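Local structure of sortase B (Clostridium perfringens, 5YFK) at residues N131-N136 with F190-I195; V139-E144 with R202-I207; F150-V155 with V220-I225; S154-N159 with K182-K187. The protein is a class B sortase, a cysteine transpeptidase of the kind that joins surface proteins to the bacterial cell wall. The protein carries 1 engineered substitution. One frame throughout, in Å; residues are numbered along the deposited sequence.

Contact 1 (N131-N136 with F190-I195); sequences NFFNAN and FKRDGI
The carbonyl oxygen of Phe133 is held by two N-H groups of one side chain: the guanidinium of Arg192 meets it end-on, NH1 at 3.0 Å and NH2 at 2.9 Å from Phe133 O. Such a fork onto a single atom bends both bonds, the NH2 one to 145° at its hydrogen and the NH1 one similarly. The oxygen lies close to the guanidinium plane, yet both nitrogens stand above the plane of the carbonyl. Phe133 is in the last turn of helix 130-135, where carbonyls lack the usual partner further along the helix, and a long, flexible arginine suits the task of supplying one from another segment.

Arg192 CG is anti to its backbone N, and bends at chi2 and chi3 fold the chain so that the guanidinium lies flat on the Phe133 ring. The two planes are 7° apart and CZ of Arg192 sits 3.9 Å from the centroid of the Phe133 ring, a stacked cation-pi pair. Phe190 closes the opposite face: its CB makes a CH-pi contact 3.7 Å from the same Phe133 centroid, while the two rings meet obliquely, planes at 53°. The Phe133 ring is thus clamped between an aliphatic carbon and a flat cation, and it also rests on Ile152 and Val155 of strand 146-159.

Arg192 NE is turned to Ile152 O, so three nitrogens of one guanidinium tie the irregular segment 190-195 to a helix end and to a strand. Two carbonyls and an aromatic face probably make the buried charge tolerable, helped by a weak, long ion pair with Glu151.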
# COMPACT_ATOMS: atom_id res chain seq x y z
N ASN A 131 -17.74 8.66 5.85
CA ASN A 131 -17.19 9.85 6.47
C ASN A 131 -15.66 9.78 6.45
O ASN A 131 -15.00 10.74 6.10
CB ASN A 131 -17.67 9.99 7.92
CG ASN A 131 -19.07 10.57 8.02
OD1 ASN A 131 -19.53 11.31 7.14
ND2 ASN A 131 -19.74 10.24 9.11
N PHE A 132 -15.12 8.63 6.86
CA PHE A 132 -13.68 8.41 6.82
C PHE A 132 -13.11 8.61 5.41
O PHE A 132 -12.03 9.19 5.26
CB PHE A 132 -13.36 7.00 7.31
CG PHE A 132 -11.92 6.81 7.75
CD1 PHE A 132 -10.93 6.48 6.83
CD2 PHE A 132 -11.54 7.18 9.03
CE1 PHE A 132 -9.61 6.39 7.21
CE2 PHE A 132 -10.22 7.09 9.43
CZ PHE A 132 -9.24 6.72 8.50
N PHE A 133 -13.69 7.90 4.44
CA PHE A 133 -13.31 8.03 3.01
C PHE A 133 -13.28 9.50 2.56
O PHE A 133 -12.37 9.93 1.87
CB PHE A 133 -14.29 7.22 2.13
CG PHE A 133 -14.02 7.31 0.65
CD1 PHE A 133 -14.64 8.27 -0.13
CD2 PHE A 133 -13.26 6.34 0.01
CE1 PHE A 133 -14.40 8.36 -1.47
CE2 PHE A 133 -13.09 6.37 -1.37
CZ PHE A 133 -13.66 7.39 -2.11
N ASN A 134 -14.32 10.25 2.90
CA ASN A 134 -14.36 11.66 2.55
C ASN A 134 -13.25 12.48 3.18
O ASN A 134 -12.75 13.42 2.57
CB ASN A 134 -15.71 12.26 2.94
CG ASN A 134 -16.82 11.81 2.02
OD1 ASN A 134 -16.57 11.29 0.93
ND2 ASN A 134 -18.05 11.88 2.51
N ALA A 135 -12.90 12.13 4.42
CA ALA A 135 -12.03 12.97 5.23
C ALA A 135 -10.56 12.65 5.02
O ALA A 135 -9.70 13.54 5.14
CB ALA A 135 -12.38 12.82 6.70
N ASN A 136 -10.28 11.41 4.61
CA ASN A 136 -8.92 10.92 4.49
C ASN A 136 -8.58 10.44 3.08
O ASN A 136 -9.05 9.39 2.64
CB ASN A 136 -8.70 9.81 5.49
CG ASN A 136 -8.93 10.28 6.92
OD1 ASN A 136 -8.16 11.08 7.46
ND2 ASN A 136 -10.05 9.92 7.49
N PHE A 190 -17.86 4.20 -2.77
CA PHE A 190 -17.96 5.67 -2.69
C PHE A 190 -17.27 6.32 -3.90
O PHE A 190 -16.17 5.92 -4.28
CB PHE A 190 -17.34 6.22 -1.39
CG PHE A 190 -17.80 5.53 -0.14
CD1 PHE A 190 -19.13 5.45 0.18
CD2 PHE A 190 -16.88 4.92 0.71
CE1 PHE A 190 -19.56 4.76 1.30
CE2 PHE A 190 -17.30 4.18 1.79
CZ PHE A 190 -18.65 4.14 2.12
N LYS A 191 -17.90 7.36 -4.43
CA LYS A 191 -17.36 8.10 -5.58
C LYS A 191 -16.56 9.32 -5.12
O LYS A 191 -16.99 10.04 -4.22
CB LYS A 191 -18.52 8.51 -6.49
CG LYS A 191 -18.18 9.56 -7.53
CD LYS A 191 -17.74 8.93 -8.84
CE LYS A 191 -16.99 9.94 -9.70
NZ LYS A 191 -16.45 9.31 -10.92
N ARG A 192 -15.32 9.43 -5.58
CA ARG A 192 -14.51 10.63 -5.38
C ARG A 192 -14.72 11.62 -6.52
O ARG A 192 -14.39 11.33 -7.69
CB ARG A 192 -13.02 10.27 -5.30
CG ARG A 192 -12.13 11.44 -4.90
CD ARG A 192 -12.17 11.72 -3.41
NE ARG A 192 -11.48 10.69 -2.64
CZ ARG A 192 -11.62 10.53 -1.34
NH1 ARG A 192 -10.93 9.60 -0.70
NH2 ARG A 192 -12.45 11.32 -0.65
N ASP A 193 -15.26 12.78 -6.18
CA ASP A 193 -15.60 13.78 -7.18
C ASP A 193 -14.35 14.45 -7.73
O ASP A 193 -13.44 14.80 -6.98
CB ASP A 193 -16.51 14.85 -6.56
CG ASP A 193 -17.87 14.31 -6.17
OD1 ASP A 193 -18.28 13.24 -6.68
OD2 ASP A 193 -18.58 15.03 -5.44
N GLY A 194 -14.31 14.63 -9.05
CA GLY A 194 -13.34 15.52 -9.70
C GLY A 194 -11.94 14.92 -9.81
O GLY A 194 -10.97 15.64 -10.01
N ILE A 195 -11.85 13.61 -9.69
CA ILE A 195 -10.56 12.92 -9.61
C ILE A 195 -9.93 12.74 -11.00
O ILE A 195 -8.76 12.36 -11.11
CB ILE A 195 -10.71 11.55 -8.90
CG1 ILE A 195 -9.37 11.08 -8.32
CG2 ILE A 195 -11.26 10.49 -9.84
CD1 ILE A 195 -9.33 11.09 -6.82

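Contact 2 (V139-E144 with R202-I207); sequences VTLYRE and RILTLI
Leu204 CD2 is the meeting point of this contact, touching Val139 CG1 at 3.6 Å and lying 4.1 Å from Leu141 CD2. Val139 and Leu204 cross at about a right angle, whereas Leu141 and Leu204 come tip to tip. A longer apolar reach, 4.3 Å, joins Val139 CG2 to Leu206 CD1. Branched aliphatic residues suit the place, since the strand axes stay 10.1 Å apart and cross at 105°, so the backbones do not pair and side chains fill the space between them.

At the outer end the chemistry changes. Arg143 NH1 and Arg202 NH2 stand 3.7 Å apart with guanidinium planes nearly perpendicular, a like-charge approach that would be costly if left uncompensated. Arg202 NH1 is held by the carbonyls of Leu102 and Asp105, and Glu144 OE2 offers Arg143 a long, purely electrostatic bridge.

Further out, strand 138-143 runs beside strand 146-159, and Phe150 of that neighbour packs on both Leu141 and Leu204. Ile59 of strand 55-61 touches Leu141 and Leu206, and Ile108 of strand 107-111 touches Leu204. Side chains of several strands therefore converge across the interior of one curled sheet, as in the closed beta-barrel core of the sortase fold.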
# COMPACT_ATOMS: atom_id res chain seq x y z
N VAL A 139 -2.63 8.92 0.27
CA VAL A 139 -1.55 8.00 0.62
C VAL A 139 -0.23 8.61 0.11
O VAL A 139 -0.12 9.08 -1.03
CB VAL A 139 -1.77 6.62 -0.03
CG1 VAL A 139 -0.70 5.62 0.35
CG2 VAL A 139 -3.13 6.08 0.31
N THR A 140 0.72 8.72 1.02
CA THR A 140 2.05 9.21 0.68
C THR A 140 3.08 8.07 0.58
O THR A 140 3.12 7.20 1.43
CB THR A 140 2.50 10.23 1.75
OG1 THR A 140 1.41 11.12 2.01
CG2 THR A 140 3.68 11.05 1.25
N LEU A 141 3.84 8.05 -0.51
CA LEU A 141 5.01 7.16 -0.62
C LEU A 141 6.30 7.95 -0.60
O LEU A 141 6.35 9.06 -1.10
CB LEU A 141 4.96 6.32 -1.90
CG LEU A 141 3.69 5.52 -2.14
CD1 LEU A 141 3.79 4.70 -3.42
CD2 LEU A 141 3.33 4.67 -0.92
N TYR A 142 7.37 7.31 -0.15
CA TYR A 142 8.70 7.87 -0.35
C TYR A 142 9.61 6.83 -0.94
O TYR A 142 9.74 5.76 -0.36
CB TYR A 142 9.28 8.34 0.97
CG TYR A 142 10.50 9.20 0.78
CD1 TYR A 142 11.76 8.63 0.63
CD2 TYR A 142 10.41 10.58 0.85
CE1 TYR A 142 12.90 9.44 0.53
CE2 TYR A 142 11.52 11.38 0.67
CZ TYR A 142 12.76 10.80 0.53
OH TYR A 142 13.85 11.63 0.45
N ARG A 143 10.03 7.07 -2.17
CA ARG A 143 10.81 6.10 -2.93
C ARG A 143 11.96 6.81 -3.65
O ARG A 143 11.76 7.83 -4.32
CB ARG A 143 9.93 5.40 -3.97
CG ARG A 143 10.71 4.37 -4.78
CD ARG A 143 9.84 3.33 -5.47
NE ARG A 143 9.21 3.85 -6.67
CZ ARG A 143 9.76 3.84 -7.89
NH1 ARG A 143 9.20 4.52 -8.87
NH2 ARG A 143 10.83 3.11 -8.15
N GLU A 144 13.16 6.25 -3.55
CA GLU A 144 14.31 6.82 -4.26
C GLU A 144 14.40 8.32 -4.04
O GLU A 144 14.47 9.12 -5.00
CB GLU A 144 14.23 6.50 -5.76
CG GLU A 144 14.22 5.00 -6.04
CD GLU A 144 14.25 4.66 -7.52
OE1 GLU A 144 14.70 3.54 -7.84
OE2 GLU A 144 13.72 5.45 -8.35
N ARG A 202 -1.15 6.90 -12.86
CA ARG A 202 -0.49 5.79 -12.19
C ARG A 202 -1.21 5.51 -10.89
O ARG A 202 -1.54 6.45 -10.15
CB ARG A 202 0.97 6.13 -11.89
CG ARG A 202 1.73 4.91 -11.40
CD ARG A 202 3.21 5.16 -11.18
NE ARG A 202 3.93 3.89 -11.27
CZ ARG A 202 5.24 3.74 -11.09
NH1 ARG A 202 5.81 2.57 -11.37
NH2 ARG A 202 5.95 4.72 -10.57
N ILE A 203 -1.51 4.26 -10.62
CA ILE A 203 -2.29 3.95 -9.45
C ILE A 203 -1.53 3.11 -8.43
O ILE A 203 -0.59 2.40 -8.76
CB ILE A 203 -3.65 3.30 -9.78
CG1 ILE A 203 -3.47 2.02 -10.60
CG2 ILE A 203 -4.54 4.34 -10.49
CD1 ILE A 203 -4.72 1.13 -10.64
N LEU A 204 -2.09 3.12 -7.22
CA LEU A 204 -1.59 2.39 -6.07
C LEU A 204 -2.76 1.60 -5.49
O LEU A 204 -3.85 2.16 -5.27
CB LEU A 204 -1.08 3.36 -5.02
CG LEU A 204 -0.54 2.77 -3.71
CD1 LEU A 204 0.64 1.84 -3.83
CD2 LEU A 204 -0.19 3.90 -2.78
N THR A 205 -2.57 0.30 -5.34
CA THR A 205 -3.62 -0.57 -4.80
C THR A 205 -3.14 -1.15 -3.48
O THR A 205 -2.10 -1.82 -3.45
CB THR A 205 -3.92 -1.70 -5.79
OG1 THR A 205 -4.30 -1.14 -7.06
CG2 THR A 205 -4.98 -2.68 -5.27
N LEU A 206 -3.94 -0.98 -2.44
CA LEU A 206 -3.63 -1.53 -1.13
C LEU A 206 -4.61 -2.61 -0.77
O LEU A 206 -5.81 -2.41 -0.87
CB LEU A 206 -3.69 -0.44 -0.05
CG LEU A 206 -2.92 0.86 -0.29
CD1 LEU A 206 -3.10 1.81 0.87
CD2 LEU A 206 -1.46 0.59 -0.57
N ILE A 207 -4.08 -3.77 -0.38
CA ILE A 207 -4.90 -4.96 -0.16
C ILE A 207 -4.66 -5.55 1.21
O ILE A 207 -3.51 -5.85 1.58
CB ILE A 207 -4.65 -6.03 -1.25
CG1 ILE A 207 -5.07 -5.47 -2.62
CG2 ILE A 207 -5.44 -7.28 -0.95
CD1 ILE A 207 -4.58 -6.32 -3.78

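Contact 3 (F150-V155 with V220-I225); sequences FEIFSV and VVAKEI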
# COMPACT_ATOMS: atom_id res chain seq x y z
N PHE A 150 -0.81 9.97 -3.59
CA PHE A 150 -1.88 9.27 -4.31
C PHE A 150 -3.24 9.55 -3.66
O PHE A 150 -3.35 9.63 -2.43
CB PHE A 150 -1.61 7.76 -4.26
CG PHE A 150 -0.41 7.35 -5.08
CD1 PHE A 150 0.86 7.51 -4.57
CD2 PHE A 150 -0.58 6.62 -6.24
CE1 PHE A 150 1.97 7.08 -5.30
CE2 PHE A 150 0.52 6.32 -7.05
CZ PHE A 150 1.80 6.56 -6.57
N GLU A 151 -4.24 9.92 -4.47
CA GLU A 151 -5.54 10.21 -3.90
C GLU A 151 -6.47 9.02 -4.09
O GLU A 151 -6.59 8.49 -5.17
CB GLU A 151 -6.17 11.44 -4.54
CG GLU A 151 -7.43 11.86 -3.81
CD GLU A 151 -8.10 13.07 -4.41
OE1 GLU A 151 -7.44 13.80 -5.18
OE2 GLU A 151 -9.19 13.42 -3.91
N ILE A 152 -7.01 8.54 -2.97
CA ILE A 152 -7.88 7.36 -2.94
C ILE A 152 -9.16 7.67 -3.66
O ILE A 152 -9.80 8.70 -3.36
CB ILE A 152 -8.23 6.98 -1.49
CG1 ILE A 152 -6.97 6.47 -0.79
CG2 ILE A 152 -9.33 5.92 -1.48
CD1 ILE A 152 -7.09 6.37 0.71
N PHE A 153 -9.52 6.81 -4.60
CA PHE A 153 -10.75 6.99 -5.40
C PHE A 153 -11.69 5.77 -5.31
O PHE A 153 -12.82 5.81 -5.80
CB PHE A 153 -10.42 7.37 -6.86
CG PHE A 153 -9.75 6.28 -7.65
CD1 PHE A 153 -10.51 5.30 -8.27
CD2 PHE A 153 -8.36 6.14 -7.61
CE1 PHE A 153 -9.90 4.23 -8.89
CE2 PHE A 153 -7.74 5.14 -8.34
CZ PHE A 153 -8.51 4.21 -9.03
N SER A 154 -11.16 4.66 -4.84
CA SER A 154 -11.97 3.42 -4.76
C SER A 154 -11.74 2.71 -3.45
O SER A 154 -10.60 2.50 -3.05
CB SER A 154 -11.67 2.48 -5.91
OG SER A 154 -12.48 1.31 -5.82
N VAL A 155 -12.81 2.20 -2.84
CA VAL A 155 -12.69 1.28 -1.73
C VAL A 155 -13.76 0.19 -1.90
O VAL A 155 -14.87 0.46 -2.34
CB VAL A 155 -12.90 1.95 -0.34
CG1 VAL A 155 -14.27 2.64 -0.27
CG2 VAL A 155 -12.79 0.93 0.77
N VAL A 220 -8.14 -0.70 -1.32
CA VAL A 220 -8.15 0.71 -1.58
C VAL A 220 -7.27 1.03 -2.79
O VAL A 220 -6.19 0.47 -2.95
CB VAL A 220 -7.68 1.53 -0.36
CG1 VAL A 220 -7.54 2.99 -0.74
CG2 VAL A 220 -8.69 1.40 0.79
N VAL A 221 -7.83 1.77 -3.74
CA VAL A 221 -7.09 2.17 -4.94
C VAL A 221 -7.03 3.70 -5.02
O VAL A 221 -8.02 4.40 -4.76
CB VAL A 221 -7.73 1.60 -6.23
CG1 VAL A 221 -6.74 1.63 -7.38
CG2 VAL A 221 -8.22 0.16 -6.02
N ALA A 222 -5.85 4.20 -5.35
CA ALA A 222 -5.55 5.63 -5.32
C ALA A 222 -4.73 5.98 -6.57
O ALA A 222 -4.04 5.11 -7.13
CB ALA A 222 -4.76 5.97 -4.07
N LYS A 223 -4.94 7.19 -7.08
CA LYS A 223 -4.17 7.70 -8.21
C LYS A 223 -3.18 8.78 -7.85
O LYS A 223 -3.44 9.65 -7.02
CB LYS A 223 -5.09 8.24 -9.31
CG LYS A 223 -5.94 9.41 -8.89
CD LYS A 223 -6.52 10.10 -10.11
CE LYS A 223 -5.63 11.20 -10.65
NZ LYS A 223 -6.18 11.76 -11.93
N GLU A 224 -2.07 8.78 -8.58
CA GLU A 224 -1.00 9.73 -8.29
C GLU A 224 -1.45 11.12 -8.68
O GLU A 224 -2.01 11.31 -9.76
CB GLU A 224 0.28 9.37 -8.99
CG GLU A 224 1.43 10.20 -8.46
CD GLU A 224 2.77 9.73 -8.94
OE1 GLU A 224 2.86 8.71 -9.68
OE2 GLU A 224 3.76 10.37 -8.52
N ILE A 225 -1.23 12.06 -7.77
CA ILE A 225 -1.54 13.44 -8.01
C ILE A 225 -0.33 14.33 -7.79
O ILE A 225 0.63 13.93 -7.13
CB ILE A 225 -2.68 13.92 -7.11
CG1 ILE A 225 -2.25 13.89 -5.64
CG2 ILE A 225 -3.92 13.09 -7.36
CD1 ILE A 225 -3.25 14.55 -4.72
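Two neighbouring antiparallel strands, 146-159 and 216-225, pair here by backbone hydrogen bonds in a largely buried part of the sortase sheet. Glu151 and Lys223 form a hydrogen-bonded pair, with Glu151 N 2.7 Å from Lys223 O and the return bond from Lys223 N to Glu151 O. The ladder is then interrupted at Val221 O, which accepts from two successive amides: Phe153 N at 2.8 Å and Ser154 N at 3.2 Å, both near the carbonyl plane. Phe153, with psi near -16°, is the extra residue, and the register shifts by one before Val221 N returns a bond to Ser154 O.

Side chains sort by face. Phe150, Ile152 and Val155 lie with Val220, Ala222 and Glu224; Val220 CG1 nestles 3.5 Å from Ile152 CG2, and the small Ala222 CB lets Phe150 CB approach to 3.6 Å. Glu224 lays its CB over one face of the Phe150 ring, 4.0 Å from the centroid, and its carboxylate follows, tilted 28° to the ring, with OE1 near Phe150 CZ. Phe153 CG takes the crowded position (chi1 68°), swinging the ring across the neighbouring strand until CZ touches Val221 CG1 at 3.5 Å. Lys223 NZ is engaged beyond the strand by Ile195 O and Asp201.

Two residues facing one across antiparallel strands define the classic beta bulge, here set within the beta-barrel of a sortase.

Contact 4 (S154-N159 with K182-K187); sequences SVYQEN and KEQESK
Tyr156 CG occupies the crowded position between its backbone N and carbonyl carbon (chi1 63°), which sends the ring from the strand toward helix 174-186, and Gln184, bent at chi2 (-65°), curls its amide round to the phenol. In this beta-sheet-to-helix packing, the end of strand 146-159 lies against the C-terminal part of that helix, which flanks the barrel of the sortase fold.

The phenol OH of Tyr156 donates to Gln184 OE1 at 2.7 Å, in the amide plane, on a lone pair of the oxygen (C=O...O angle 125°). A water completes the group: it donates to Tyr156 OH at 2.8 Å and accepts from Gln184 NE2. The other N-H of the amide goes to Glu183 OE1, so both ends of Gln184 are fixed and the flip of its amide is decided. Glutamine suits the spot because one side chain can accept from the phenol and still donate twice.

Lys187 uses both halves of its chain. Its aliphatic part lies over one face of the Tyr156 ring, CD 3.7 Å from the Tyr156 centroid, a CH-pi contact; the bend at chi4 then turns NZ to Glu158 OE2, 3.0 Å away, a salt bridge on the syn lone pair of that oxygen. Glu166 also bridges to that ammonium, which probably eases the closeness of the two acids. Glu158 lies about 6 Å, side chain to side chain, from Arg217, the predicted transition-state stabiliser.

At the start of 154-159, the hydroxyl of Ser154 donates to a late helix carbonyl, Ser154 OG to Gln184 O 2.8 Å, from above the carbonyl plane.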
# COMPACT_ATOMS: atom_id res chain seq x y z
N SER A 154 -11.16 4.66 -4.84
CA SER A 154 -11.97 3.42 -4.76
C SER A 154 -11.74 2.71 -3.45
O SER A 154 -10.60 2.50 -3.05
CB SER A 154 -11.67 2.48 -5.91
OG SER A 154 -12.48 1.31 -5.82
N VAL A 155 -12.81 2.20 -2.84
CA VAL A 155 -12.69 1.28 -1.73
C VAL A 155 -13.76 0.19 -1.90
O VAL A 155 -14.87 0.46 -2.34
CB VAL A 155 -12.90 1.95 -0.34
CG1 VAL A 155 -14.27 2.64 -0.27
CG2 VAL A 155 -12.79 0.93 0.77
N TYR A 156 -13.35 -1.06 -1.75
CA TYR A 156 -14.27 -2.19 -1.87
C TYR A 156 -13.80 -3.44 -1.14
O TYR A 156 -12.63 -3.57 -0.77
CB TYR A 156 -14.59 -2.49 -3.35
CG TYR A 156 -13.42 -2.92 -4.21
CD1 TYR A 156 -12.62 -1.96 -4.86
CD2 TYR A 156 -13.09 -4.26 -4.36
CE1 TYR A 156 -11.54 -2.34 -5.63
CE2 TYR A 156 -12.08 -4.66 -5.22
CZ TYR A 156 -11.26 -3.70 -5.79
OH TYR A 156 -10.20 -4.08 -6.57
N GLN A 157 -14.70 -4.42 -1.01
CA GLN A 157 -14.25 -5.71 -0.54
C GLN A 157 -14.90 -6.80 -1.35
O GLN A 157 -15.98 -6.63 -1.93
CB GLN A 157 -14.48 -5.90 0.97
CG GLN A 157 -15.87 -5.62 1.47
CD GLN A 157 -16.02 -5.81 2.99
OE1 GLN A 157 -15.04 -5.80 3.74
NE2 GLN A 157 -17.22 -6.12 3.40
N GLU A 158 -14.20 -7.91 -1.46
CA GLU A 158 -14.77 -9.04 -2.17
C GLU A 158 -14.02 -10.28 -1.82
O GLU A 158 -13.06 -10.24 -1.08
CB GLU A 158 -14.72 -8.81 -3.70
CG GLU A 158 -13.33 -8.55 -4.25
CD GLU A 158 -13.32 -8.31 -5.77
OE1 GLU A 158 -12.56 -8.99 -6.49
OE2 GLU A 158 -14.16 -7.53 -6.27
N ASN A 159 -14.47 -11.38 -2.38
CA ASN A 159 -13.89 -12.66 -2.12
C ASN A 159 -12.42 -12.73 -2.60
O ASN A 159 -12.11 -12.29 -3.70
CB ASN A 159 -14.72 -13.70 -2.87
CG ASN A 159 -14.07 -15.05 -2.86
OD1 ASN A 159 -13.28 -15.36 -3.75
ND2 ASN A 159 -14.36 -15.83 -1.85
N LYS A 182 -11.62 1.83 -15.09
CA LYS A 182 -13.09 1.90 -15.02
C LYS A 182 -13.70 0.83 -14.11
O LYS A 182 -14.55 1.14 -13.25
CB LYS A 182 -13.67 1.82 -16.45
CG LYS A 182 -15.19 1.62 -16.51
CD LYS A 182 -15.78 2.25 -17.76
CE LYS A 182 -16.63 1.29 -18.55
NZ LYS A 182 -17.08 1.93 -19.83
N GLU A 183 -13.16 -0.39 -14.19
CA GLU A 183 -13.61 -1.48 -13.33
C GLU A 183 -13.33 -1.12 -11.87
O GLU A 183 -14.19 -1.30 -11.02
CB GLU A 183 -12.89 -2.79 -13.67
CG GLU A 183 -12.93 -3.82 -12.55
CD GLU A 183 -11.98 -5.01 -12.72
OE1 GLU A 183 -10.73 -4.81 -12.78
OE2 GLU A 183 -12.46 -6.17 -12.53
N GLN A 184 -12.11 -0.69 -11.58
CA GLN A 184 -11.72 -0.42 -10.19
C GLN A 184 -12.53 0.73 -9.61
O GLN A 184 -13.01 0.64 -8.49
CB GLN A 184 -10.23 -0.10 -10.08
CG GLN A 184 -9.35 -1.26 -10.52
CD GLN A 184 -9.48 -2.45 -9.61
OE1 GLN A 184 -9.33 -2.33 -8.39
NE2 GLN A 184 -9.95 -3.57 -10.16
N GLU A 185 -12.82 1.73 -10.44
CA GLU A 185 -13.61 2.86 -9.99
C GLU A 185 -15.08 2.46 -9.77
O GLU A 185 -15.68 2.82 -8.76
CB GLU A 185 -13.51 4.00 -11.00
CG GLU A 185 -14.22 5.27 -10.56
CD GLU A 185 -14.10 6.40 -11.57
OE1 GLU A 185 -14.24 6.14 -12.79
OE2 GLU A 185 -13.93 7.56 -11.13
N SER A 186 -15.62 1.65 -10.69
CA SER A 186 -17.01 1.21 -10.64
C SER A 186 -17.31 0.36 -9.44
O SER A 186 -18.42 0.37 -8.93
CB SER A 186 -17.35 0.40 -11.90
OG SER A 186 -17.35 1.27 -13.01
N LYS A 187 -16.31 -0.38 -8.98
CA LYS A 187 -16.43 -1.22 -7.79
C LYS A 187 -16.57 -0.43 -6.47
O LYS A 187 -16.87 -1.01 -5.43
CB LYS A 187 -15.19 -2.11 -7.69
CG LYS A 187 -15.19 -3.32 -8.58
CD LYS A 187 -14.06 -4.23 -8.17
CE LYS A 187 -13.73 -5.28 -9.21
NZ LYS A 187 -14.58 -6.47 -9.01
O HOH W 1 -10.61 -6.02 -8.56

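Contacts 2 and 3 belong to the core: contact 2 packs the side chains of two non-adjacent strands, mostly apolar, while contact 3 is the backbone ladder of two adjacent ones, and Phe150 of contact 3 packs on Leu204 of contact 2. Further from the centre, contact 4 is still buried but contact 1 only partly so. Contact 1 joins a helix end to a loop over strand 146-159, contact 4 a helix to that strand, and both mix ring faces with hydrogen bonds and charges. Contacts 3 and 4 share Ser154 and Val155. Contact 1 reaches contact 3 through Arg192 and Ile152, and contact 4 through the Lys191-Glu185 salt bridge.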